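Putative uncharacterized protein (Ustilago maydis, PDB 4GNX) serves as the small, OB-fold subunit of replication protein A, the heterotrimer that binds single-stranded DNA, pairing here with a second OB-fold subunit. Local coordinates at the interface of chains A and B. Residues are numbered along the deposited sequence; one frame, centred on the assembly and turned at random. Chains: chain A, Putative uncharacterized protein; chain B, Putative uncharacterized protein.

Contact 1: the interface of chains A and B. Residues chain A 102, 106, 108-109; chain B 16, 127-128, 131-132.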
# COMPACT_ATOMS: atom_id res chain seq x y z
N ILE A 102 -11.01 8.52 -9.25
CA ILE A 102 -11.20 7.07 -9.07
C ILE A 102 -12.65 6.75 -8.74
O ILE A 102 -13.22 5.78 -9.25
CB ILE A 102 -10.28 6.49 -7.98
CG1 ILE A 102 -8.84 6.45 -8.47
CG2 ILE A 102 -10.65 5.06 -7.67
CD1 ILE A 102 -7.79 6.28 -7.38
N PHE A 106 -15.82 4.24 -10.60
CA PHE A 106 -16.41 3.04 -9.94
C PHE A 106 -17.84 3.27 -9.48
O PHE A 106 -18.13 3.15 -8.30
CB PHE A 106 -15.55 2.54 -8.79
CG PHE A 106 -14.24 1.94 -9.23
CD1 PHE A 106 -13.12 2.74 -9.44
CD2 PHE A 106 -14.14 0.58 -9.46
CE1 PHE A 106 -11.91 2.18 -9.85
CE2 PHE A 106 -12.93 0.01 -9.87
CZ PHE A 106 -11.81 0.81 -10.05
N ASN A 108 -20.39 1.60 -9.50
CA ASN A 108 -20.96 0.47 -8.73
C ASN A 108 -20.74 0.60 -7.20
O ASN A 108 -21.52 0.07 -6.41
CB ASN A 108 -20.46 -0.88 -9.25
CG ASN A 108 -18.94 -0.90 -9.53
OD1 ASN A 108 -18.29 0.15 -9.63
ND2 ASN A 108 -18.38 -2.12 -9.66
N LEU A 109 -19.71 1.35 -6.82
CA LEU A 109 -19.38 1.60 -5.41
C LEU A 109 -19.84 2.95 -4.91
O LEU A 109 -20.14 3.08 -3.73
CB LEU A 109 -17.87 1.52 -5.17
CG LEU A 109 -17.02 0.29 -5.46
CD1 LEU A 109 -16.06 0.12 -4.31
CD2 LEU A 109 -17.82 -0.99 -5.62
N GLN B 16 -22.35 -0.54 -1.27
CA GLN B 16 -22.06 -1.97 -1.29
C GLN B 16 -22.83 -2.69 -0.22
O GLN B 16 -23.43 -3.74 -0.48
CB GLN B 16 -20.58 -2.26 -1.13
CG GLN B 16 -19.71 -1.99 -2.34
CD GLN B 16 -18.23 -2.03 -1.97
OE1 GLN B 16 -17.78 -1.34 -1.02
NE2 GLN B 16 -17.48 -2.88 -2.67
N ALA B 127 -11.79 0.59 -0.06
CA ALA B 127 -12.97 -0.12 -0.59
C ALA B 127 -12.79 -0.47 -2.04
O ALA B 127 -13.12 -1.58 -2.45
CB ALA B 127 -14.22 0.71 -0.43
N VAL B 128 -12.26 0.46 -2.82
CA VAL B 128 -11.97 0.17 -4.23
C VAL B 128 -10.97 -0.99 -4.25
O VAL B 128 -11.22 -2.06 -4.84
CB VAL B 128 -11.47 1.42 -4.99
CG1 VAL B 128 -11.05 1.07 -6.41
CG2 VAL B 128 -12.56 2.48 -5.04
N HIS B 131 -12.43 -4.36 -3.22
CA HIS B 131 -13.32 -4.81 -4.30
C HIS B 131 -12.58 -5.33 -5.48
O HIS B 131 -12.96 -6.34 -6.07
CB HIS B 131 -14.24 -3.68 -4.73
CG HIS B 131 -15.03 -3.97 -5.97
ND1 HIS B 131 -14.69 -3.47 -7.19
CD2 HIS B 131 -16.17 -4.76 -6.18
CE1 HIS B 131 -15.57 -3.91 -8.12
NE2 HIS B 131 -16.48 -4.70 -7.50
N LEU B 132 -11.51 -4.64 -5.84
CA LEU B 132 -10.68 -5.08 -6.94
C LEU B 132 -10.00 -6.39 -6.68
O LEU B 132 -9.80 -7.17 -7.59
CB LEU B 132 -9.65 -4.03 -7.28
CG LEU B 132 -10.17 -2.92 -8.18
CD1 LEU B 132 -9.15 -1.79 -8.24
CD2 LEU B 132 -10.49 -3.47 -9.57

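Contact 2: the interface of chains A and B. Residues chain A 7, 91-92, 95-96, 99; chain B 117-118, 121, 125.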
# COMPACT_ATOMS: atom_id res chain seq x y z
N LEU A 7 -18.68 13.18 -5.21
CA LEU A 7 -17.52 13.97 -4.76
C LEU A 7 -16.93 14.56 -5.99
O LEU A 7 -16.44 13.82 -6.84
CB LEU A 7 -16.47 13.07 -4.12
CG LEU A 7 -15.41 13.72 -3.25
CD1 LEU A 7 -16.02 14.42 -2.04
CD2 LEU A 7 -14.39 12.67 -2.83
N VAL A 91 -5.11 18.60 5.16
CA VAL A 91 -5.76 17.87 4.05
C VAL A 91 -4.81 17.77 2.86
O VAL A 91 -4.18 18.76 2.52
CB VAL A 91 -7.03 18.61 3.58
CG1 VAL A 91 -7.47 18.14 2.22
CG2 VAL A 91 -8.17 18.46 4.57
N ASP A 92 -4.70 16.60 2.23
CA ASP A 92 -3.83 16.42 1.07
C ASP A 92 -4.64 16.48 -0.21
O ASP A 92 -5.23 15.49 -0.62
CB ASP A 92 -3.11 15.07 1.12
CG ASP A 92 -2.19 14.84 -0.11
OD1 ASP A 92 -2.39 15.56 -1.13
OD2 ASP A 92 -1.29 13.96 -0.05
N LEU A 95 -4.12 13.88 -3.02
CA LEU A 95 -4.84 12.66 -2.68
C LEU A 95 -6.28 12.83 -3.09
O LEU A 95 -6.85 11.94 -3.72
CB LEU A 95 -4.76 12.36 -1.18
CG LEU A 95 -5.53 11.12 -0.69
CD1 LEU A 95 -5.54 10.00 -1.72
CD2 LEU A 95 -4.91 10.63 0.62
N VAL A 96 -6.85 13.99 -2.76
CA VAL A 96 -8.25 14.22 -3.02
C VAL A 96 -8.56 14.15 -4.52
O VAL A 96 -9.60 13.58 -4.91
CB VAL A 96 -8.73 15.56 -2.43
CG1 VAL A 96 -10.16 15.85 -2.88
CG2 VAL A 96 -8.65 15.52 -0.91
N VAL A 99 -8.88 10.59 -5.61
CA VAL A 99 -10.05 9.93 -5.12
C VAL A 99 -11.25 10.38 -5.93
O VAL A 99 -12.11 9.57 -6.26
CB VAL A 99 -10.22 10.24 -3.64
CG1 VAL A 99 -11.56 9.73 -3.11
CG2 VAL A 99 -9.05 9.62 -2.91
N TYR B 117 -9.19 14.33 7.84
CA TYR B 117 -9.98 14.14 6.63
C TYR B 117 -9.35 13.15 5.66
O TYR B 117 -10.06 12.44 4.96
CB TYR B 117 -10.21 15.47 5.92
CG TYR B 117 -11.19 15.34 4.81
CD1 TYR B 117 -12.55 15.21 5.08
CD2 TYR B 117 -10.77 15.29 3.50
CE1 TYR B 117 -13.47 15.06 4.07
CE2 TYR B 117 -11.67 15.13 2.47
CZ TYR B 117 -13.03 15.02 2.76
OH TYR B 117 -13.98 14.86 1.76
N ASN B 118 -8.02 13.09 5.62
CA ASN B 118 -7.34 12.14 4.78
C ASN B 118 -7.80 10.71 5.03
O ASN B 118 -7.75 9.89 4.11
CB ASN B 118 -5.84 12.21 4.98
CG ASN B 118 -5.25 13.50 4.48
OD1 ASN B 118 -5.33 13.81 3.30
ND2 ASN B 118 -4.62 14.24 5.38
N MET B 121 -10.63 9.95 2.80
CA MET B 121 -10.14 9.69 1.46
C MET B 121 -9.53 8.31 1.38
O MET B 121 -9.83 7.56 0.47
CB MET B 121 -9.17 10.78 1.03
CG MET B 121 -9.81 12.16 1.05
SD MET B 121 -11.09 12.30 -0.21
CE MET B 121 -12.64 12.08 0.66
N LEU B 125 -10.56 4.55 -1.09
CA LEU B 125 -9.58 3.81 -1.87
C LEU B 125 -9.46 2.39 -1.36
O LEU B 125 -9.18 1.46 -2.12
CB LEU B 125 -8.23 4.51 -1.84
CG LEU B 125 -8.22 5.91 -2.47
CD1 LEU B 125 -6.85 6.56 -2.36
CD2 LEU B 125 -8.65 5.88 -3.93

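Contact 3: the interface of chains A and B. Residues chain A 4-5, 7, 99, 103, 109-110; chain B 13, 15, 62-63, 124, 128.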
# COMPACT_ATOMS: atom_id res chain seq x y z
N PRO A 4 -27.18 9.28 -4.19
CA PRO A 4 -25.76 9.50 -4.04
C PRO A 4 -25.43 10.96 -4.24
O PRO A 4 -26.08 11.63 -5.04
CB PRO A 4 -25.16 8.65 -5.17
CG PRO A 4 -26.10 7.49 -5.25
CD PRO A 4 -27.47 8.06 -4.97
N THR A 5 -24.43 11.44 -3.50
CA THR A 5 -23.92 12.79 -3.65
C THR A 5 -22.48 12.77 -4.15
O THR A 5 -21.55 12.71 -3.35
CB THR A 5 -24.06 13.55 -2.32
OG1 THR A 5 -25.44 13.85 -2.12
CG2 THR A 5 -23.31 14.86 -2.34
N LEU A 7 -18.68 13.18 -5.21
CA LEU A 7 -17.52 13.97 -4.76
C LEU A 7 -16.93 14.56 -5.99
O LEU A 7 -16.44 13.82 -6.84
CB LEU A 7 -16.47 13.07 -4.12
CG LEU A 7 -15.41 13.72 -3.25
CD1 LEU A 7 -16.02 14.42 -2.04
CD2 LEU A 7 -14.39 12.67 -2.83
N VAL A 99 -8.88 10.59 -5.61
CA VAL A 99 -10.05 9.93 -5.12
C VAL A 99 -11.25 10.38 -5.93
O VAL A 99 -12.11 9.57 -6.26
CB VAL A 99 -10.22 10.24 -3.64
CG1 VAL A 99 -11.56 9.73 -3.11
CG2 VAL A 99 -9.05 9.62 -2.91
N SER A 103 -13.23 7.58 -7.87
CA SER A 103 -14.64 7.42 -7.51
C SER A 103 -15.54 7.57 -8.73
O SER A 103 -16.53 6.84 -8.85
CB SER A 103 -15.07 8.40 -6.42
OG SER A 103 -14.23 8.34 -5.26
N LEU A 109 -19.71 1.35 -6.82
CA LEU A 109 -19.38 1.60 -5.41
C LEU A 109 -19.84 2.95 -4.91
O LEU A 109 -20.14 3.08 -3.73
CB LEU A 109 -17.87 1.52 -5.17
CG LEU A 109 -17.02 0.29 -5.46
CD1 LEU A 109 -16.06 0.12 -4.31
CD2 LEU A 109 -17.82 -0.99 -5.62
N PHE A 110 -19.85 3.97 -5.77
CA PHE A 110 -20.11 5.34 -5.31
C PHE A 110 -21.42 5.95 -5.82
O PHE A 110 -21.77 7.09 -5.48
CB PHE A 110 -18.92 6.21 -5.63
CG PHE A 110 -17.63 5.71 -5.02
CD1 PHE A 110 -16.67 5.08 -5.82
CD2 PHE A 110 -17.37 5.86 -3.65
CE1 PHE A 110 -15.48 4.61 -5.26
CE2 PHE A 110 -16.18 5.38 -3.10
CZ PHE A 110 -15.24 4.77 -3.90
N THR B 13 -18.39 0.58 1.14
CA THR B 13 -19.21 1.79 1.09
C THR B 13 -20.62 1.41 1.45
O THR B 13 -21.04 0.26 1.30
CB THR B 13 -19.28 2.36 -0.32
OG1 THR B 13 -19.97 1.42 -1.17
CG2 THR B 13 -17.87 2.71 -0.86
N ARG B 15 -23.14 1.98 -0.15
CA ARG B 15 -23.77 1.43 -1.35
C ARG B 15 -23.59 -0.08 -1.50
O ARG B 15 -24.55 -0.80 -1.85
CB ARG B 15 -23.23 2.08 -2.60
CG ARG B 15 -24.09 1.84 -3.82
CD ARG B 15 -25.08 3.00 -3.92
NE ARG B 15 -26.44 2.62 -3.57
CZ ARG B 15 -27.39 3.47 -3.17
NH1 ARG B 15 -27.15 4.77 -3.03
NH2 ARG B 15 -28.59 2.99 -2.89
N GLY B 62 -22.22 9.87 1.25
CA GLY B 62 -22.29 10.31 -0.12
C GLY B 62 -22.66 9.22 -1.11
O GLY B 62 -22.85 9.51 -2.30
N THR B 63 -22.75 7.98 -0.64
CA THR B 63 -23.09 6.89 -1.55
C THR B 63 -24.44 6.24 -1.22
O THR B 63 -25.04 5.56 -2.07
CB THR B 63 -21.98 5.83 -1.63
OG1 THR B 63 -22.15 4.84 -0.59
CG2 THR B 63 -20.61 6.47 -1.55
N ARG B 124 -12.14 5.44 0.95
CA ARG B 124 -12.77 5.16 -0.33
C ARG B 124 -11.86 4.26 -1.16
O ARG B 124 -12.32 3.31 -1.82
CB ARG B 124 -13.04 6.43 -1.09
CG ARG B 124 -14.23 7.21 -0.56
CD ARG B 124 -14.73 8.19 -1.59
NE ARG B 124 -16.12 8.53 -1.30
CZ ARG B 124 -16.99 9.03 -2.17
NH1 ARG B 124 -16.62 9.26 -3.43
NH2 ARG B 124 -18.23 9.29 -1.78
N VAL B 128 -12.26 0.46 -2.82
CA VAL B 128 -11.97 0.17 -4.23
C VAL B 128 -10.97 -0.99 -4.25
O VAL B 128 -11.22 -2.06 -4.84
CB VAL B 128 -11.47 1.42 -4.99
CG1 VAL B 128 -11.05 1.07 -6.41
CG2 VAL B 128 -12.56 2.48 -5.04

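Contact 4: the interface of chains A and B. Residues chain A 7, 22, 24, 62, 64, 80, 82; chain B 46, 60-62, 90, 117.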
# COMPACT_ATOMS: atom_id res chain seq x y z
N LEU A 7 -18.68 13.18 -5.21
CA LEU A 7 -17.52 13.97 -4.76
C LEU A 7 -16.93 14.56 -5.99
O LEU A 7 -16.44 13.82 -6.84
CB LEU A 7 -16.47 13.07 -4.12
CG LEU A 7 -15.41 13.72 -3.25
CD1 LEU A 7 -16.02 14.42 -2.04
CD2 LEU A 7 -14.39 12.67 -2.83
N ARG A 22 -20.95 17.25 -3.46
CA ARG A 22 -20.07 17.35 -2.32
C ARG A 22 -18.73 17.78 -2.85
O ARG A 22 -18.26 17.23 -3.84
CB ARG A 22 -19.98 16.00 -1.65
CG ARG A 22 -19.23 16.01 -0.34
CD ARG A 22 -19.69 14.84 0.54
NE ARG A 22 -20.98 15.12 1.16
CZ ARG A 22 -21.72 14.22 1.77
NH1 ARG A 22 -21.30 12.97 1.86
NH2 ARG A 22 -22.90 14.55 2.31
N VAL A 24 -14.61 19.49 -1.75
CA VAL A 24 -13.60 19.82 -0.74
C VAL A 24 -12.63 20.86 -1.26
O VAL A 24 -12.18 20.80 -2.40
CB VAL A 24 -12.77 18.58 -0.33
CG1 VAL A 24 -11.80 18.95 0.79
CG2 VAL A 24 -13.66 17.44 0.14
N GLU A 62 -15.44 20.83 3.76
CA GLU A 62 -16.24 19.98 2.86
C GLU A 62 -17.66 20.48 2.80
O GLU A 62 -18.36 20.50 3.81
CB GLU A 62 -16.24 18.49 3.26
CG GLU A 62 -16.94 17.59 2.24
CD GLU A 62 -17.21 16.18 2.75
OE1 GLU A 62 -18.28 15.95 3.37
OE2 GLU A 62 -16.38 15.26 2.53
N THR A 64 -21.53 20.25 1.36
CA THR A 64 -22.59 19.60 0.62
C THR A 64 -23.47 20.74 0.14
O THR A 64 -23.96 21.54 0.94
CB THR A 64 -23.38 18.56 1.44
OG1 THR A 64 -22.50 17.54 1.93
CG2 THR A 64 -24.40 17.88 0.58
N ARG A 80 -18.63 20.88 6.55
CA ARG A 80 -17.73 20.11 7.41
C ARG A 80 -16.30 20.70 7.53
O ARG A 80 -15.66 20.97 6.53
CB ARG A 80 -17.63 18.70 6.84
CG ARG A 80 -17.89 17.58 7.82
CD ARG A 80 -17.15 17.75 9.16
NE ARG A 80 -17.63 18.91 9.95
CZ ARG A 80 -17.57 19.03 11.29
NH1 ARG A 80 -17.07 18.07 12.07
NH2 ARG A 80 -18.04 20.14 11.84
N PHE A 82 -12.05 20.67 8.65
CA PHE A 82 -10.88 19.73 8.77
C PHE A 82 -9.61 20.26 9.44
O PHE A 82 -9.53 20.33 10.66
CB PHE A 82 -10.45 19.19 7.43
CG PHE A 82 -11.56 18.92 6.52
CD1 PHE A 82 -11.53 19.40 5.25
CD2 PHE A 82 -12.62 18.16 6.92
CE1 PHE A 82 -12.55 19.13 4.37
CE2 PHE A 82 -13.66 17.89 6.06
CZ PHE A 82 -13.62 18.38 4.77
N ARG B 46 -25.86 12.04 10.81
CA ARG B 46 -26.87 13.00 10.42
C ARG B 46 -28.01 13.11 11.42
O ARG B 46 -28.66 14.16 11.51
CB ARG B 46 -27.43 12.65 9.06
CG ARG B 46 -26.46 12.93 7.94
CD ARG B 46 -26.09 14.40 7.80
NE ARG B 46 -25.22 14.57 6.64
CZ ARG B 46 -24.42 15.61 6.44
NH1 ARG B 46 -24.37 16.61 7.32
NH2 ARG B 46 -23.67 15.64 5.34
N GLU B 60 -24.40 8.53 6.75
CA GLU B 60 -24.40 8.80 5.33
C GLU B 60 -22.98 9.17 4.85
O GLU B 60 -22.29 9.98 5.51
CB GLU B 60 -25.44 9.92 5.06
CG GLU B 60 -25.35 10.56 3.69
CD GLU B 60 -24.41 11.75 3.68
OE1 GLU B 60 -24.55 12.61 4.58
OE2 GLU B 60 -23.54 11.82 2.77
N ASP B 61 -22.54 8.57 3.74
CA ASP B 61 -21.19 8.73 3.17
C ASP B 61 -21.20 9.13 1.69
O ASP B 61 -20.32 8.72 0.92
CB ASP B 61 -20.42 7.42 3.29
CG ASP B 61 -20.95 6.32 2.35
OD1 ASP B 61 -21.99 6.55 1.67
OD2 ASP B 61 -20.34 5.21 2.27
N GLY B 62 -22.22 9.87 1.25
CA GLY B 62 -22.29 10.31 -0.12
C GLY B 62 -22.66 9.22 -1.11
O GLY B 62 -22.85 9.51 -2.30
N TYR B 90 -17.60 13.35 10.82
CA TYR B 90 -17.13 12.09 10.28
C TYR B 90 -16.77 11.07 11.37
O TYR B 90 -16.26 11.43 12.43
CB TYR B 90 -15.99 12.28 9.32
CG TYR B 90 -16.45 12.54 7.90
CD1 TYR B 90 -16.52 13.83 7.40
CD2 TYR B 90 -16.82 11.48 7.05
CE1 TYR B 90 -16.93 14.06 6.10
CE2 TYR B 90 -17.24 11.70 5.75
CZ TYR B 90 -17.30 12.99 5.28
OH TYR B 90 -17.73 13.26 4.00
N TYR B 117 -9.19 14.33 7.84
CA TYR B 117 -9.98 14.14 6.63
C TYR B 117 -9.35 13.15 5.66
O TYR B 117 -10.06 12.44 4.96
CB TYR B 117 -10.21 15.47 5.92
CG TYR B 117 -11.19 15.34 4.81
CD1 TYR B 117 -12.55 15.21 5.08
CD2 TYR B 117 -10.77 15.29 3.50
CE1 TYR B 117 -13.47 15.06 4.07
CE2 TYR B 117 -11.67 15.13 2.47
CZ TYR B 117 -13.03 15.02 2.76
OH TYR B 117 -13.98 14.86 1.76

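Contact 1: the interface of chains A and B
The aromatic ring of A:Phe106 takes a methyl group over one face: CG1 of B:Val128 stands 3.7 Å from A:Phe106 CE1, toward the CE1 and CZ rim, in a CH-pi contact. A beta-branched valine suits this place, because its short, stiff side chain crosses the ring at about a right angle with CG1 anti to the backbone N (chi1 175°). The other branch, CG2, turns toward CG2 of A:Ile102. At the CZ end of the same ring, B:Leu132 brings CD1 to 4.1 Å from A:Phe106 CZ. Alongside, A:Leu109 spreads its two methyls against an imidazole face and an amide end, in van der Waals contact. A:Leu109 CD2 lies over the centre of the imidazole, 4.1 Å from B:His131 CG, and also 3.5 Å from B:Gln16 NE2. The extended glutamine chain carries its amide far enough to meet both methyls. A:Asn108 sets its amide nearly perpendicular to the imidazole, the planes 87° apart. Its CG takes the crowded position between the backbone N and the carbonyl carbon (chi1 45°), from which this short side chain points ND2 toward B:His131 CE1. Behind the first shell, the carbonyl O of A:Ile102 lies in plane at the edge of the A:Phe106 ring. No polar pair bonds across this patch. It joins the end of helix 93-104, the short helix 107-110 and the loop between them, which carries A:Phe106, to the C-terminal half of helix 117-135 and helix 14-19 of chain B.

Contact 2: the interface of chains A and B
B:Met121 fills the tightly packed centre, its unbranched, flexible thioether following an uneven surface of branched side chains. CG lies anti to the carbonyl carbon (chi1 -59°), and bends at chi2 (-67°) and chi3 (101°) carry the chain past several partners in turn. CB faces CG of A:Leu95, CG meets CG2 of A:Val96, and the sulfur, B:Met121 SD, comes 3.9 Å from CG1 of A:Val99. The terminal methyl, B:Met121 CE, then meets CD2 of A:Leu7 tip to tip at 3.9 Å. One turn along, B:Leu125 slides past A:Leu95 in the opposite direction, their CD1 methyls 3.7 Å apart. A:Val99 crosses the same leucine obliquely, with CG2 3.8 Å from B:Leu125 CD1, so CG1 faces mainly the sulfur and CG2 mainly B:Leu125.

Packing is sparser toward the start of chain B's helix, where polar groups enter. There CG2 of A:Val91 lies beside CB of B:Tyr117, the two side chains pointing the same way. B:Asn118 OD1 accepts the backbone N-H of A:Asp92 at 3.1 Å, in the carbonyl plane and on a lone pair; asparagine suits the spot by offering a short, neutral acceptor. A:Asp92 in turn caps its own helix, OD1 receiving the backbone N-H of A:Leu95 at 3.1 Å from above the carboxylate plane. The site lies where helix 93-104 of chain A, with its leading loop and strand 7-8, packs against the N-terminal half of helix 117-135 of chain B.

Contact 3: the interface of chains A and B
The hydroxyl OG of A:Ser103 takes part in two hydrogen bonds: it donates to the carbonyl O of A:Val99 one turn back in its helix and accepts from B:Arg124 NH1 at 3.2 Å. The acceptor lies in the guanidinium plane, and the angle at H is 151°. Serine suits this place because one small hydroxyl can both give and receive. B:Arg124 runs extended from CG to NE, its CD passing 3.5 Å from A:Phe110 CE2. The guanidinium then lays a face over the ring's CD2, with B:Arg124 CZ 3.5 Å from A:Phe110 CD2 and the planes 27° apart. Arginine thus joins a greasy stem to a flat cationic tip. A:Ser103 OG lies over the centre of one ring face and A:Leu109 CB on the opposite face, while at an edge, in plane, B:Val128 CG2 comes within 3.6 Å of A:Phe110 CE1.

Backbone carbonyls accept bonds at the flanks. A:Thr5 N donates to B:Gly62 O at 2.8 Å, from above the carbonyl plane, and B:Thr13 OG1 donates to A:Leu109 O at 3.1 Å, on a lone pair. Here the N-terminal segment with strand 7-8, helix 93-104 and helix 107-110 of chain A meet helices 117-135 and 14-19 and the loops of B:Thr13, B:Gly62 and B:Thr63.

Contact 4: the interface of chains A and B
Extended backbones carry A:Arg22, A:Glu62 and B:Glu60 at strand positions, whereas B:Gly62 has a positive phi of 74°. B:Glu60 OE2 accepts from A:Arg22 NH1 and NH2 and from B:Gly62 N. The arginine meets it end-on in a salt bridge, A:Arg22 NH1 at 2.7 Å from B:Glu60 OE2 on the syn lone pair and NH2 at 2.8 Å, above the carboxylate plane; the glycine N-H takes the anti lone pair. Bent at chi3, A:Arg22 is steadied within its own chain by A:Thr64, whose OG1 accepts from both NE and NH2 in the guanidinium plane. B:Arg46 forms a salt bridge within chain B, gripping B:Glu60 OE1 side-on with NE at 2.9 Å and NH2. Arginine suits both places, its planar head offering several N-H groups, and the shared glutamate probably offsets the nearby positive charges.

A:Glu62 extends to meet two phenols. The O-H of B:Tyr90 is shared between both oxygens on syn lone pairs, OH lying 2.8 Å from A:Glu62 OE1, with ring and carboxylate planes 82° apart. B:Tyr117 OH uses the anti lone pair of A:Glu62 OE2 at 2.5 Å. Tyrosine combines this donor with a broad ring: A:Phe82 lies alongside B:Tyr117, pointing the same way, and A:Val24 CG2 packs 3.6 Å from B:Tyr117 CZ. These donors could stabilise a charged carboxylate. The site joins strands 20-31, 60-68 and 78-81 and the A:Phe82 loop to strands 38-50, 54-60 and 90-100, the loop of B:Asp61 and B:Gly62, and the start of helix 117-135.

All four contacts belong to one continuous interface, with helix 117-135 of chain B running through each. Contact 1 and contact 4 lie at opposite ends, the centres of their C-alpha atoms about 18 Å apart. Contact 3 sits some 8 Å from contact 1, sharing A:Leu109 and B:Val128, and about 11 Å from contact 4, sharing A:Leu7 and B:Gly62. Contact 2 shares A:Val99 and A:Leu7 with contact 3, and A:Leu7 and B:Tyr117 with contact 4. Apolar helix packing thus passes into a charged barrel-side network, a combination likely to help hold the subunits of replication protein A together.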